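Local atomic coordinates of aminoglycoside-O-phosphotransferase VIII (Streptomyces rimosus, PDB entry 4H05), a protein that phosphorylates aminoglycoside antibiotics at the 3'-hydroxyl with ATP as the probable phosphate donor, thereby conferring antibiotic resistance. Residues P74-V79 / E93-R98. Residues are numbered along the deposited sequence; the frame is centred on the assembly and turned at random.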
loop_
_atom_site.group_PDB
_atom_site.type_symbol
_atom_site.label_atom_id
_atom_site.label_comp_id
_atom_site.label_asym_id
_atom_site.label_seq_id
_atom_site.Cartn_x
_atom_site.Cartn_y
_atom_site.Cartn_z
ATOM N N PRO A 74 -0.852 -12.634 -5.606
ATOM C CA PRO A 74 0.597 -12.757 -5.644
ATOM C C PRO A 74 1.288 -11.821 -4.677
ATOM O O PRO A 74 1.149 -10.651 -4.794
ATOM C CB PRO A 74 0.941 -12.389 -7.052
ATOM C CG PRO A 74 -0.153 -11.481 -7.500
ATOM C CD PRO A 74 -1.396 -11.911 -6.766
ATOM N N VAL A 75 2.014 -12.350 -3.716
ATOM C CA VAL A 75 2.534 -11.602 -2.586
ATOM C C VAL A 75 3.816 -12.366 -2.255
ATOM O O VAL A 75 3.873 -13.556 -2.396
ATOM C CB VAL A 75 1.398 -11.668 -1.541
ATOM C CG1 VAL A 75 1.515 -12.811 -0.567
ATOM C CG2 VAL A 75 1.080 -10.342 -0.934
ATOM N N PRO A 76 4.894 -11.699 -1.825
ATOM C CA PRO A 76 6.009 -12.625 -1.587
ATOM C C PRO A 76 5.862 -13.417 -0.266
ATOM O O PRO A 76 5.228 -12.971 0.645
ATOM C CB PRO A 76 7.175 -11.682 -1.407
ATOM C CG PRO A 76 6.529 -10.504 -0.691
ATOM C CD PRO A 76 5.171 -10.340 -1.324
ATOM N N ARG A 77 6.514 -14.554 -0.176
ATOM C CA ARG A 77 6.524 -15.346 1.038
ATOM C C ARG A 77 7.222 -14.707 2.244
ATOM O O ARG A 77 8.250 -14.014 2.156
ATOM C CB ARG A 77 7.167 -16.682 0.663
ATOM C CG ARG A 77 7.484 -17.659 1.781
ATOM C CD ARG A 77 7.964 -19.018 1.213
ATOM N NE ARG A 77 6.836 -19.672 0.533
ATOM C CZ ARG A 77 5.919 -20.464 1.121
ATOM N NH1 ARG A 77 5.981 -20.757 2.387
ATOM N NH2 ARG A 77 4.919 -20.974 0.421
ATOM N N VAL A 78 6.666 -14.913 3.410
ATOM C CA VAL A 78 7.204 -14.319 4.613
ATOM C C VAL A 78 8.304 -15.196 5.187
ATOM O O VAL A 78 8.125 -16.398 5.188
ATOM C CB VAL A 78 6.138 -14.205 5.663
ATOM C CG1 VAL A 78 6.782 -13.750 7.038
ATOM C CG2 VAL A 78 5.081 -13.289 5.096
ATOM N N VAL A 79 9.405 -14.592 5.657
ATOM C CA VAL A 79 10.506 -15.306 6.348
ATOM C C VAL A 79 10.302 -15.096 7.849
ATOM O O VAL A 79 10.214 -16.037 8.643
ATOM C CB VAL A 79 11.945 -14.881 5.809
ATOM C CG1 VAL A 79 13.027 -15.830 6.263
ATOM C CG2 VAL A 79 12.038 -14.878 4.280
ATOM N N GLU A 93 10.809 -12.869 1.169
ATOM C CA GLU A 93 11.492 -13.069 -0.097
ATOM C C GLU A 93 11.247 -11.859 -0.936
ATOM O O GLU A 93 10.184 -11.303 -0.849
ATOM C CB GLU A 93 10.942 -14.322 -0.785
ATOM C CG GLU A 93 11.303 -15.536 0.061
ATOM C CD GLU A 93 10.952 -16.869 -0.579
ATOM O OE1 GLU A 93 10.247 -16.859 -1.600
ATOM O OE2 GLU A 93 11.374 -17.907 -0.026
ATOM N N ALA A 94 12.246 -11.406 -1.692
ATOM C CA ALA A 94 12.102 -10.232 -2.504
ATOM C C ALA A 94 11.116 -10.612 -3.601
ATOM O O ALA A 94 11.000 -11.802 -3.883
ATOM C CB ALA A 94 13.453 -9.841 -3.100
ATOM N N VAL A 95 10.372 -9.633 -4.137
ATOM C CA VAL A 95 9.444 -9.858 -5.298
ATOM C C VAL A 95 10.192 -9.477 -6.577
ATOM O O VAL A 95 10.699 -8.384 -6.648
ATOM C CB VAL A 95 8.150 -8.962 -5.193
ATOM C CG1 VAL A 95 7.198 -9.215 -6.364
ATOM C CG2 VAL A 95 7.429 -9.221 -3.888
ATOM N N PRO A 96 10.270 -10.366 -7.586
ATOM C CA PRO A 96 11.073 -9.945 -8.714
ATOM C C PRO A 96 10.348 -8.880 -9.501
ATOM O O PRO A 96 9.241 -8.559 -9.181
ATOM C CB PRO A 96 11.235 -11.224 -9.559
ATOM C CG PRO A 96 10.077 -12.089 -9.124
ATOM C CD PRO A 96 9.856 -11.766 -7.675
ATOM N N GLY A 97 11.030 -8.275 -10.464
ATOM C CA GLY A 97 10.435 -7.441 -11.435
ATOM C C GLY A 97 10.583 -5.974 -11.120
ATOM O O GLY A 97 11.430 -5.587 -10.327
ATOM N N ARG A 98 9.772 -5.154 -11.801
ATOM C CA ARG A 98 9.905 -3.720 -11.734
ATOM C C ARG A 98 8.589 -3.123 -11.186
ATOM O O ARG A 98 7.498 -3.560 -11.558
ATOM C CB ARG A 98 10.191 -3.180 -13.123
ATOM C CG ARG A 98 10.190 -1.654 -13.207
ATOM C CD ARG A 98 10.294 -1.237 -14.671
ATOM N NE ARG A 98 11.392 -1.883 -15.378
ATOM C CZ ARG A 98 11.350 -2.268 -16.659
ATOM N NH1 ARG A 98 10.257 -2.114 -17.390
ATOM N NH2 ARG A 98 12.428 -2.820 -17.228
HETATM O O HOH W 1 8.187 -15.390 -2.444
#
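Pro76 meets Val95 through one methyl group: CG1 of the valine stands anti to the backbone N (chi1 -179°), and the other methyl, CG2, lies beside that N and over CB, CG and CD of the proline ring. The closest pair is Pro76 CB and Val95 CG2 at 3.5 Å, and the two side chains cross obliquely. The same ring carbon, Pro76 CB, also sits 3.1 Å from the carbonyl O of Glu93. Both residues of this apolar pair are buried; Thr92 also touches the proline, while Phe46 and Ile209 touch the valine. Next to Pro76 in the chain, Arg77 O accepts a hydrogen bond from Glu93 N (3.0 Å). This backbone bond ties the entry to strand 78-83 to the end of its antiparallel partner 86-93, at the edge of the five-stranded N-terminal sheet of the kinase-like aminoglycoside phosphotransferase fold, where residues 94-97 begin the hinge-like link towards the C-terminal lobe. On the exposed side Arg77 and Glu93 lie alongside each other, pointing the same way. They touch by the aliphatic part of the arginine: Arg77 CD is 3.8 Å from Glu93 OE2, and Arg77 CB reaches OE1. The arginine chain bends at chi3 (-68°), and Arg77 NE stays 4.9 Å from Glu93 OE2, with no salt bridge. The guanidinium and carboxylate planes are 57° apart. A water joins the Arg77 backbone to the carboxylate: it accepts from Arg77 N and donates to Glu93 OE1 (2.7 Å). On the other side of the backbone bond, Val79 CG2 approaches Glu93 N.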